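Local atomic coordinates of antifreeze protein (Marinomonas primoryensis, PDB entry 3P4G), a protein that probably binds ice through ordered surface waters, using a right-handed beta-helix that is held together by bound calcium ions. Residues Val111-Asp122 against Leu130-Asp141; Gln144-Ala155 against Leu162-Asn173. All blocks are in the same frame, centred on the assembly; numbering follows the deposited sequence. Where two conformers were deposited one is given.

Interaction 1. Residues Val111-Asp122 against Leu130-Asp141; sequences VSAAVDAGTGND and LSGDLDAGTDND. With CA (calcium ion), chain I; CA (calcium ion), chain H; CA (calcium ion), chain J; MG (magnesium ion), chain R.
Asp122 and Asp141 meet at a calcium ion that takes OD2 of the first and OD1 of the second, with the backbone oxygens of Gly118, Gly120, Ala136 and Thr138 completing the protein ligands. Asp141 keeps CG anti to its own carbonyl carbon (chi1 -53°), which sets the carboxylate between two metals: OD1 reaches the shared ion at 2.3 Å, and OD2 the next calcium along. Asp141 OD1 also accepts Asp122 N on its anti lone pair at 2.9 Å. Packed this closely, the oxygens would probably repel one another without the metal charge. Beside this site, Asn121 OD1 receives two bonds from one residue, Asn140 N at 2.8 Å and Asn140 ND2 at 2.8 Å, and the two amides lie side by side and nearly coplanar, their planes 13° apart. These are successive coils of a right-handed beta-helix with a 19-residue offset, and the glycine- and aspartate-rich turns recall the calcium-binding repeats of RTX proteins. Gly132 CA faces Ala113 O at 3.6 Å, where a side chain would clash. Inside the coil, Val111 CG1 lies 3.7 Å from Leu130 CD1. The outer side is looser: Ser112 and Ser131 lie at the surface, where a water joins Val111 O to Ser131 OG. Thr119 and Thr138, also exposed, point the same way, Thr138 OG1 lying 3.3 Å from Thr119 CB.

Interaction 2. Residues Gln144-Ala155 against Leu162-Asn173; sequences QIGGDVNAALNA and LIIGHDVSGIVN. With MG (magnesium ion), chain S; MG (magnesium ion), chain T; CA (calcium ion), chain J.
With CG anti to the carbonyl carbon (chi1 -64°), Asp148 brings OD1 to 3.1 Å from His166 CB, and the like torsion of His166 (chi1 -58°) lays its imidazole over Gly146 O of the preceding coil. That oxygen sits over the centre of one ring face, 3.7 Å from His166 CD2. At the ring edge ND1 meets a water, 2.7 Å away, that bonds weakly to Asp148 OD2. The carboxylate does double duty: OD1 takes Asp167 N on its anti lone pair at 2.9 Å, and OD2 binds a magnesium ion at 2.0 Å. An alanine in place of His166 is likely to uncover Gly146 O and to leave the water at ND1 without its ring partner. Inside the coil the side chains that meet are apolar. Leu153 CD1 and Leu162 CD1 come tip to tip at 3.8 Å, spanning the interior, while Val149 crosses Ile164 at about a right angle, CG2 meeting Ile164 CD1 at 3.7 Å, and its CG1 turns to Val172. At the next corner Val149 O accepts both Ser169 N and Gly170 N, and a side chain at Gly170 would run into Ala151 O. Backbone hydrogen bonds pair strand 142-145 with 161-164 before this corner and strand 153-154 with 171-173 after it, both in parallel. Strand 123-126 flanks the first pair beside Gln144 and Ile145, strand 180-183 lies beyond Ile163, and strand 192-194 continues the second past Ile171, Val172 and Asn173.

In the fold
Along the chain interaction 1 is complete before interaction 2 begins, and their centres lie about 11 Å apart. Strands 115-116, 134-135, 153-154 and 171-173 follow one another in the same parallel arrangement, so the two contacts are joined directly: Ala136 N probably donates to Asn154 O at 2.8 Å, and Leu130 O probably accepts Asn150 N at the same distance. One calcium ion also belongs to both, bound by Asp141 of interaction 1 and Ala155 of interaction 2. Interaction 1 covers the calcium-lined turns, whose outward-facing threonine and asparagine rows probably lie on the ice-binding side, whereas 144-155 and 162-173 include the turns on the far side of the coil, where Asp148 and Asp167 each bind a magnesium ion.

Interaction 1. Residues Val111-Asp122 against Leu130-Asp141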
loop_
_atom_site.group_PDB
_atom_site.type_symbol
_atom_site.label_atom_id
_atom_site.label_comp_id
_atom_site.label_asym_id
_atom_site.label_seq_id
_atom_site.Cartn_x
_atom_site.Cartn_y
_atom_site.Cartn_z
ATOM N N VAL A 111 0.516 2.431 -16.282
ATOM C CA VAL A 111 0.036 3.774 -16.092
ATOM C C VAL A 111 1.241 4.622 -15.770
ATOM O O VAL A 111 1.903 4.396 -14.753
ATOM C CB VAL A 111 -0.966 3.844 -14.912
ATOM C CG1 VAL A 111 -1.238 5.395 -14.513
ATOM C CG2 VAL A 111 -2.236 3.104 -15.293
ATOM N N SER A 112 1.479 5.643 -16.587
ATOM C CA SER A 112 2.629 6.540 -16.419
ATOM C C SER A 112 2.191 8.011 -16.221
ATOM O O SER A 112 3.020 8.921 -16.277
ATOM C CB SER A 112 3.581 6.400 -17.611
ATOM O OG SER A 112 2.958 6.765 -18.864
ATOM N N ALA A 113 0.885 8.229 -16.070
ATOM C CA ALA A 113 0.367 9.569 -15.835
ATOM C C ALA A 113 -0.402 9.556 -14.530
ATOM O O ALA A 113 -0.721 8.496 -13.988
ATOM C CB ALA A 113 -0.561 9.979 -17.003
ATOM N N ALA A 114 -0.762 10.741 -14.026
ATOM C CA ALA A 114 -1.511 10.772 -12.788
ATOM C C ALA A 114 -2.912 10.162 -12.914
ATOM O O ALA A 114 -3.543 10.211 -13.989
ATOM C CB ALA A 114 -1.621 12.190 -12.309
ATOM N N VAL A 115 -3.397 9.559 -11.834
ATOM C CA VAL A 115 -4.782 9.038 -11.814
ATOM C C VAL A 115 -5.405 9.549 -10.528
ATOM O O VAL A 115 -4.815 9.357 -9.449
ATOM C CB VAL A 115 -4.820 7.508 -11.770
ATOM C CG1 VAL A 115 -6.265 7.021 -11.573
ATOM C CG2 VAL A 115 -4.211 6.930 -13.063
ATOM N N ASP A 116 -6.592 10.179 -10.631
ATOM C CA ASP A 116 -7.270 10.711 -9.467
ATOM C C ASP A 116 -8.660 10.131 -9.460
ATOM O O ASP A 116 -9.441 10.393 -10.381
ATOM C CB ASP A 116 -7.308 12.261 -9.584
ATOM C CG ASP A 116 -8.022 12.939 -8.397
ATOM O OD1 ASP A 116 -8.414 12.267 -7.406
ATOM O OD2 ASP A 116 -8.200 14.190 -8.475
ATOM N N ALA A 117 -8.941 9.238 -8.500
ATOM C CA ALA A 117 -10.257 8.608 -8.459
ATOM C C ALA A 117 -11.284 9.528 -7.821
ATOM O O ALA A 117 -12.500 9.309 -7.987
ATOM C CB ALA A 117 -10.206 7.233 -7.758
ATOM N N GLY A 118 -10.798 10.556 -7.127
ATOM C CA GLY A 118 -11.610 11.622 -6.515
ATOM C C GLY A 118 -12.394 11.187 -5.290
ATOM O O GLY A 118 -12.159 10.116 -4.702
ATOM N N THR A 119 -13.318 12.044 -4.897
ATOM C CA THR A 119 -14.263 11.725 -3.823
ATOM C C THR A 119 -15.102 10.500 -4.292
ATOM O O THR A 119 -15.035 10.046 -5.454
ATOM C CB THR A 119 -15.199 12.893 -3.507
ATOM O OG1 THR A 119 -16.110 13.056 -4.597
ATOM C CG2 THR A 119 -14.377 14.245 -3.271
ATOM N N GLY A 120 -15.796 9.891 -3.340
ATOM C CA GLY A 120 -16.559 8.674 -3.634
ATOM C C GLY A 120 -15.757 7.421 -3.326
ATOM O O GLY A 120 -14.504 7.458 -3.181
ATOM N N ASN A 121 -16.477 6.307 -3.299
ATOM C CA ASN A 121 -15.922 4.983 -2.966
ATOM C C ASN A 121 -15.546 4.339 -4.306
ATOM O O ASN A 121 -16.394 3.777 -5.004
ATOM C CB ASN A 121 -16.950 4.137 -2.222
ATOM C CG ASN A 121 -17.421 4.830 -0.957
ATOM O OD1 ASN A 121 -16.677 4.946 0.015
ATOM N ND2 ASN A 121 -18.647 5.316 -0.980
ATOM N N ASP A 122 -14.288 4.524 -4.658
ATOM C CA ASP A 122 -13.842 4.170 -6.025
ATOM C C ASP A 122 -13.144 2.817 -6.063
ATOM O O ASP A 122 -12.479 2.441 -5.106
ATOM C CB ASP A 122 -12.880 5.201 -6.553
ATOM C CG ASP A 122 -13.491 6.632 -6.516
ATOM O OD1 ASP A 122 -14.470 6.912 -7.257
ATOM O OD2 ASP A 122 -13.028 7.470 -5.738
ATOM N N LEU A 130 2.541 0.944 -11.980
ATOM C CA LEU A 130 2.084 2.303 -11.747
ATOM C C LEU A 130 3.311 3.165 -11.620
ATOM O O LEU A 130 4.061 3.005 -10.633
ATOM C CB LEU A 130 1.236 2.377 -10.474
ATOM C CG LEU A 130 0.807 3.791 -10.035
ATOM C CD1 LEU A 130 -0.216 4.390 -11.058
ATOM C CD2 LEU A 130 0.262 3.920 -8.579
ATOM N N SER A 131 3.513 4.081 -12.574
ATOM C CA SER A 131 4.659 5.015 -12.521
ATOM C C SER A 131 4.240 6.484 -12.567
ATOM O O SER A 131 5.103 7.360 -12.645
ATOM C CB SER A 131 5.718 4.744 -13.607
ATOM O OG SER A 131 5.175 4.806 -14.917
ATOM N N GLY A 132 2.935 6.751 -12.549
ATOM C CA GLY A 132 2.429 8.128 -12.340
ATOM C C GLY A 132 1.843 8.136 -10.938
ATOM O O GLY A 132 1.640 7.062 -10.348
ATOM N N ASP A 133 1.581 9.309 -10.383
ATOM C CA ASP A 133 1.077 9.408 -9.024
ATOM C C ASP A 133 -0.392 9.135 -8.994
ATOM O O ASP A 133 -1.147 9.756 -9.723
ATOM C CB ASP A 133 1.276 10.825 -8.450
ATOM C CG ASP A 133 2.733 11.170 -8.230
ATOM O OD1 ASP A 133 3.632 10.281 -8.212
ATOM O OD2 ASP A 133 3.000 12.363 -8.057
ATOM N N LEU A 134 -0.787 8.203 -8.147
ATOM C CA LEU A 134 -2.200 7.911 -7.962
ATOM C C LEU A 134 -2.753 8.482 -6.673
ATOM O O LEU A 134 -2.117 8.377 -5.569
ATOM C CB LEU A 134 -2.393 6.380 -7.963
ATOM C CG LEU A 134 -3.875 5.923 -7.993
ATOM C CD1 LEU A 134 -3.933 4.592 -8.701
ATOM C CD2 LEU A 134 -4.419 5.677 -6.657
ATOM N N ASP A 135 -3.955 9.081 -6.766
ATOM C CA ASP A 135 -4.649 9.521 -5.559
ATOM C C ASP A 135 -6.049 8.939 -5.557
ATOM O O ASP A 135 -6.834 9.228 -6.465
ATOM C CB ASP A 135 -4.725 11.058 -5.485
ATOM C CG ASP A 135 -5.066 11.541 -4.085
ATOM O OD1 ASP A 135 -4.347 12.411 -3.487
ATOM O OD2 ASP A 135 -5.969 10.980 -3.503
ATOM N N ALA A 136 -6.361 8.077 -4.580
ATOM C CA ALA A 136 -7.705 7.456 -4.559
ATOM C C ALA A 136 -8.715 8.409 -3.940
ATOM O O ALA A 136 -9.945 8.197 -4.022
ATOM C CB ALA A 136 -7.675 6.125 -3.787
ATOM N N GLY A 137 -8.217 9.480 -3.299
ATOM C CA GLY A 137 -9.079 10.520 -2.749
ATOM C C GLY A 137 -9.883 10.120 -1.511
ATOM O O GLY A 137 -9.633 9.054 -0.862
ATOM N N THR A 138 -10.863 10.947 -1.186
ATOM C CA THR A 138 -11.736 10.696 -0.025
ATOM C C THR A 138 -12.550 9.409 -0.223
ATOM O O THR A 138 -12.528 8.819 -1.328
ATOM C CB THR A 138 -12.666 11.885 0.279
ATOM O OG1 THR A 138 -13.639 12.030 -0.771
ATOM C CG2 THR A 138 -11.853 13.215 0.410
ATOM N N ASP A 139 -13.235 9.001 0.853
ATOM C CA ASP A 139 -14.073 7.779 0.889
ATOM C C ASP A 139 -13.248 6.474 0.749
ATOM O O ASP A 139 -11.998 6.480 0.724
ATOM C CB ASP A 139 -15.214 7.841 -0.160
ATOM C CG ASP A 139 -16.558 8.255 0.429
ATOM O OD1 ASP A 139 -16.626 8.582 1.658
ATOM O OD2 ASP A 139 -17.571 8.265 -0.356
ATOM N N ASN A 140 -13.952 5.362 0.622
ATOM C CA ASN A 140 -13.348 4.050 0.905
ATOM C C ASN A 140 -13.054 3.331 -0.393
ATOM O O ASN A 140 -13.955 2.820 -1.049
ATOM C CB ASN A 140 -14.325 3.295 1.773
ATOM C CG ASN A 140 -14.819 4.176 2.959
ATOM O OD1 ASN A 140 -14.163 4.244 3.984
ATOM N ND2 ASN A 140 -15.902 4.910 2.753
ATOM N N ASP A 141 -11.788 3.405 -0.779
ATOM C CA ASP A 141 -11.363 2.996 -2.118
ATOM C C ASP A 141 -10.665 1.648 -2.152
ATOM O O ASP A 141 -9.926 1.270 -1.218
ATOM C CB ASP A 141 -10.437 4.046 -2.688
ATOM C CG ASP A 141 -11.067 5.454 -2.632
ATOM O OD1 ASP A 141 -12.051 5.745 -3.377
ATOM O OD2 ASP A 141 -10.513 6.313 -1.922
HETATM CA CA CA I . -12.261 8.011 -3.581
HETATM CA CA CA H . -14.808 9.207 -7.510
HETATM CA CA CA J . -9.750 6.917 0.177
HETATM MG MG MG R . -19.190 9.491 -0.262
HETATM O O HOH W 1 4.371 2.509 -15.586
HETATM O O HOH W 2 -19.221 8.690 1.708
HETATM O O HOH W 3 -20.344 7.936 -0.874
#

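Interaction 2. Residues Gln144-Ala155 against Leu162-Asn173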
loop_
_atom_site.group_PDB
_atom_site.type_symbol
_atom_site.label_atom_id
_atom_site.label_comp_id
_atom_site.label_asym_id
_atom_site.label_seq_id
_atom_site.Cartn_x
_atom_site.Cartn_y
_atom_site.Cartn_z
ATOM N N GLN A 144 -6.013 -1.875 -6.903
ATOM C CA GLN A 144 -5.269 -3.059 -7.195
ATOM C C GLN A 144 -4.284 -2.713 -8.322
ATOM O O GLN A 144 -4.680 -2.153 -9.367
ATOM C CB GLN A 144 -6.201 -4.142 -7.690
ATOM C CG GLN A 144 -5.450 -5.416 -8.002
ATOM C CD GLN A 144 -6.286 -6.682 -8.026
ATOM O OE1 GLN A 144 -7.208 -6.874 -7.211
ATOM N NE2 GLN A 144 -5.964 -7.573 -8.978
ATOM N N ILE A 145 -3.022 -3.022 -8.067
ATOM C CA ILE A 145 -1.911 -2.753 -9.024
ATOM C C ILE A 145 -1.255 -4.092 -9.264
ATOM O O ILE A 145 -0.692 -4.679 -8.323
ATOM C CB ILE A 145 -0.850 -1.748 -8.416
ATOM C CG1 ILE A 145 -1.469 -0.494 -7.829
ATOM C CG2 ILE A 145 0.323 -1.427 -9.474
ATOM C CD1 ILE A 145 -2.275 0.421 -8.817
ATOM N N GLY A 146 -1.286 -4.578 -10.508
ATOM C CA GLY A 146 -0.782 -5.909 -10.824
ATOM C C GLY A 146 0.734 -5.961 -10.737
ATOM O O GLY A 146 1.284 -6.962 -10.294
ATOM N N GLY A 147 1.372 -4.845 -11.109
ATOM C CA GLY A 147 2.852 -4.758 -11.094
ATOM C C GLY A 147 3.395 -4.008 -9.886
ATOM O O GLY A 147 3.051 -4.289 -8.729
ATOM N N ASP A 148 4.276 -3.049 -10.158
ATOM C CA ASP A 148 4.981 -2.305 -9.125
ATOM C C ASP A 148 4.301 -0.974 -8.897
ATOM O O ASP A 148 3.620 -0.458 -9.802
ATOM C CB ASP A 148 6.376 -1.967 -9.668
ATOM C CG ASP A 148 7.219 -3.183 -9.923
ATOM O OD1 ASP A 148 7.174 -4.122 -9.130
ATOM O OD2 ASP A 148 8.006 -3.192 -10.904
ATOM N N VAL A 149 4.481 -0.447 -7.693
ATOM C CA VAL A 149 4.139 0.937 -7.385
ATOM C C VAL A 149 5.471 1.717 -7.404
ATOM O O VAL A 149 6.315 1.569 -6.502
ATOM C CB VAL A 149 3.437 1.065 -6.038
ATOM C CG1 VAL A 149 3.317 2.610 -5.634
ATOM C CG2 VAL A 149 2.023 0.434 -6.113
ATOM N N ASN A 150 5.678 2.514 -8.457
ATOM C CA ASN A 150 6.987 3.218 -8.652
ATOM C C ASN A 150 6.954 4.691 -8.263
ATOM O O ASN A 150 8.007 5.360 -8.094
ATOM C CB ASN A 150 7.427 3.076 -10.084
ATOM C CG ASN A 150 7.774 1.680 -10.409
ATOM O OD1 ASN A 150 8.285 0.965 -9.556
ATOM N ND2 ASN A 150 7.523 1.275 -11.645
ATOM N N ALA A 151 5.755 5.201 -8.088
ATOM C CA ALA A 151 5.565 6.602 -7.824
ATOM C C ALA A 151 4.778 6.823 -6.505
ATOM O O ALA A 151 4.750 5.916 -5.641
ATOM C CB ALA A 151 4.844 7.232 -9.059
ATOM N N ALA A 152 4.176 8.000 -6.304
ATOM C CA ALA A 152 3.336 8.206 -5.113
ATOM C C ALA A 152 2.013 7.470 -5.224
ATOM O O ALA A 152 1.417 7.416 -6.290
ATOM C CB ALA A 152 3.039 9.716 -4.846
ATOM N N LEU A 153 1.541 6.903 -4.133
ATOM C CA LEU A 153 0.200 6.338 -4.152
ATOM C C LEU A 153 -0.446 6.802 -2.829
ATOM O O LEU A 153 -0.038 6.412 -1.725
ATOM C CB LEU A 153 0.225 4.812 -4.284
ATOM C CG LEU A 153 -1.141 4.169 -4.590
ATOM C CD1 LEU A 153 -0.920 2.731 -5.142
ATOM C CD2 LEU A 153 -2.114 4.101 -3.393
ATOM N N ASN A 154 -1.450 7.657 -2.952
ATOM C CA ASN A 154 -2.144 8.205 -1.813
ATOM C C ASN A 154 -3.568 7.662 -1.777
ATOM O O ASN A 154 -4.360 7.981 -2.668
ATOM C CB ASN A 154 -2.116 9.730 -1.941
ATOM C CG ASN A 154 -0.716 10.281 -1.758
ATOM O OD1 ASN A 154 -0.004 9.869 -0.852
ATOM N ND2 ASN A 154 -0.303 11.179 -2.643
ATOM N N ALA A 155 -3.881 6.822 -0.779
ATOM C CA ALA A 155 -5.206 6.201 -0.692
ATOM C C ALA A 155 -6.276 7.148 -0.080
ATOM O O ALA A 155 -7.523 6.948 -0.268
ATOM C CB ALA A 155 -5.096 4.886 0.078
ATOM N N LEU A 162 -5.531 -1.667 -0.549
ATOM C CA LEU A 162 -4.501 -1.608 -1.596
ATOM C C LEU A 162 -3.874 -2.999 -1.741
ATOM O O LEU A 162 -3.327 -3.529 -0.764
ATOM C CB LEU A 162 -3.441 -0.567 -1.235
ATOM C CG LEU A 162 -2.215 -0.537 -2.174
ATOM C CD1 LEU A 162 -2.640 -0.304 -3.643
ATOM C CD2 LEU A 162 -1.280 0.562 -1.681
ATOM N N ILE A 163 -3.945 -3.582 -2.947
ATOM C CA ILE A 163 -3.317 -4.870 -3.212
ATOM C C ILE A 163 -2.344 -4.656 -4.397
ATOM O O ILE A 163 -2.768 -4.161 -5.458
ATOM C CB ILE A 163 -4.312 -5.979 -3.642
ATOM C CG1 ILE A 163 -5.333 -6.318 -2.577
ATOM C CG2 ILE A 163 -3.541 -7.284 -3.962
ATOM C CD1 ILE A 163 -6.204 -7.582 -2.954
ATOM N N ILE A 164 -1.056 -4.880 -4.141
ATOM C CA ILE A 164 0.056 -4.728 -5.154
ATOM C C ILE A 164 0.616 -6.079 -5.458
ATOM O O ILE A 164 1.029 -6.804 -4.562
ATOM C CB ILE A 164 1.132 -3.877 -4.533
ATOM C CG1 ILE A 164 0.495 -2.545 -4.246
ATOM C CG2 ILE A 164 2.436 -3.787 -5.457
ATOM C CD1 ILE A 164 1.252 -1.711 -3.189
ATOM N N GLY A 165 0.697 -6.415 -6.743
ATOM C CA GLY A 165 1.244 -7.724 -7.106
ATOM C C GLY A 165 2.741 -7.870 -6.878
ATOM O O GLY A 165 3.219 -8.919 -6.477
ATOM N N HIS A 166 3.475 -6.847 -7.284
ATOM C CA HIS A 166 4.933 -6.904 -7.212
ATOM C C HIS A 166 5.558 -5.995 -6.125
ATOM O O HIS A 166 5.236 -6.139 -4.933
ATOM C CB HIS A 166 5.541 -6.692 -8.615
ATOM C CG HIS A 166 5.072 -7.681 -9.644
ATOM N ND1 HIS A 166 5.297 -7.510 -10.997
ATOM C CD2 HIS A 166 4.401 -8.854 -9.522
ATOM C CE1 HIS A 166 4.792 -8.541 -11.660
ATOM N NE2 HIS A 166 4.245 -9.376 -10.788
ATOM N N ASP A 167 6.417 -5.022 -6.503
ATOM C CA ASP A 167 7.241 -4.296 -5.502
ATOM C C ASP A 167 6.683 -2.902 -5.224
ATOM O O ASP A 167 5.909 -2.339 -6.032
ATOM C CB ASP A 167 8.668 -4.045 -6.055
ATOM C CG ASP A 167 9.439 -5.313 -6.313
ATOM O OD1 ASP A 167 9.151 -6.358 -5.715
ATOM O OD2 ASP A 167 10.375 -5.256 -7.130
ATOM N N VAL A 168 7.101 -2.353 -4.099
ATOM C CA VAL A 168 6.897 -0.912 -3.857
ATOM C C VAL A 168 8.275 -0.253 -3.942
ATOM O O VAL A 168 9.185 -0.566 -3.163
ATOM C CB VAL A 168 6.302 -0.645 -2.475
ATOM C CG1 VAL A 168 6.210 0.880 -2.214
ATOM C CG2 VAL A 168 4.888 -1.265 -2.301
ATOM N N SER A 169 8.406 0.692 -4.871
ATOM C CA SER A 169 9.637 1.484 -4.973
ATOM C C SER A 169 9.316 2.942 -4.699
ATOM O O SER A 169 10.223 3.731 -4.370
ATOM C CB SER A 169 10.265 1.333 -6.361
ATOM O OG SER A 169 10.865 0.035 -6.562
ATOM N N GLY A 170 8.052 3.334 -4.837
ATOM C CA GLY A 170 7.618 4.685 -4.491
ATOM C C GLY A 170 7.120 4.803 -3.051
ATOM O O GLY A 170 7.485 3.984 -2.170
ATOM N N ILE A 171 6.354 5.860 -2.778
ATOM C CA ILE A 171 5.860 6.112 -1.429
ATOM C C ILE A 171 4.339 5.902 -1.391
ATOM O O ILE A 171 3.584 6.648 -2.054
ATOM C CB ILE A 171 6.228 7.567 -0.943
ATOM C CG1 ILE A 171 7.753 7.690 -0.811
ATOM C CG2 ILE A 171 5.624 7.804 0.419
ATOM C CD1 ILE A 171 8.293 9.079 -0.671
ATOM N N VAL A 172 3.910 4.887 -0.636
ATOM C CA VAL A 172 2.483 4.585 -0.409
ATOM C C VAL A 172 2.059 5.222 0.924
ATOM O O VAL A 172 2.712 5.010 1.967
ATOM C CB VAL A 172 2.264 3.052 -0.342
ATOM C CG1 VAL A 172 0.850 2.681 0.135
ATOM C CG2 VAL A 172 2.544 2.414 -1.680
ATOM N N ASN A 173 1.005 6.029 0.867
ATOM C CA ASN A 173 0.443 6.641 2.053
ATOM C C ASN A 173 -1.039 6.334 2.096
ATOM O O ASN A 173 -1.811 6.786 1.254
ATOM C CB ASN A 173 0.592 8.120 2.069
ATOM C CG ASN A 173 0.473 8.673 3.492
ATOM O OD1 ASN A 173 -0.557 8.479 4.260
ATOM N ND2 ASN A 173 1.588 9.265 3.917
HETATM MG MG MG S . 9.271 -4.515 -11.603
HETATM MG MG MG T . 11.945 -6.584 -7.075
HETATM CA CA CA J . -9.750 6.917 0.177
HETATM O O HOH W 4 6.115 -5.531 -12.650
HETATM O O HOH W 5 8.513 -6.035 -10.406
HETATM O O HOH W 6 9.793 -1.186 -8.700
HETATM O O HOH W 7 2.822 9.159 -1.157
HETATM O O HOH W 8 10.447 -4.192 -9.932
HETATM O O HOH W 9 10.747 -5.651 -12.245
HETATM O O HOH W 10 8.422 -4.529 -13.459
HETATM O O HOH W 11 10.494 -3.024 -12.391
#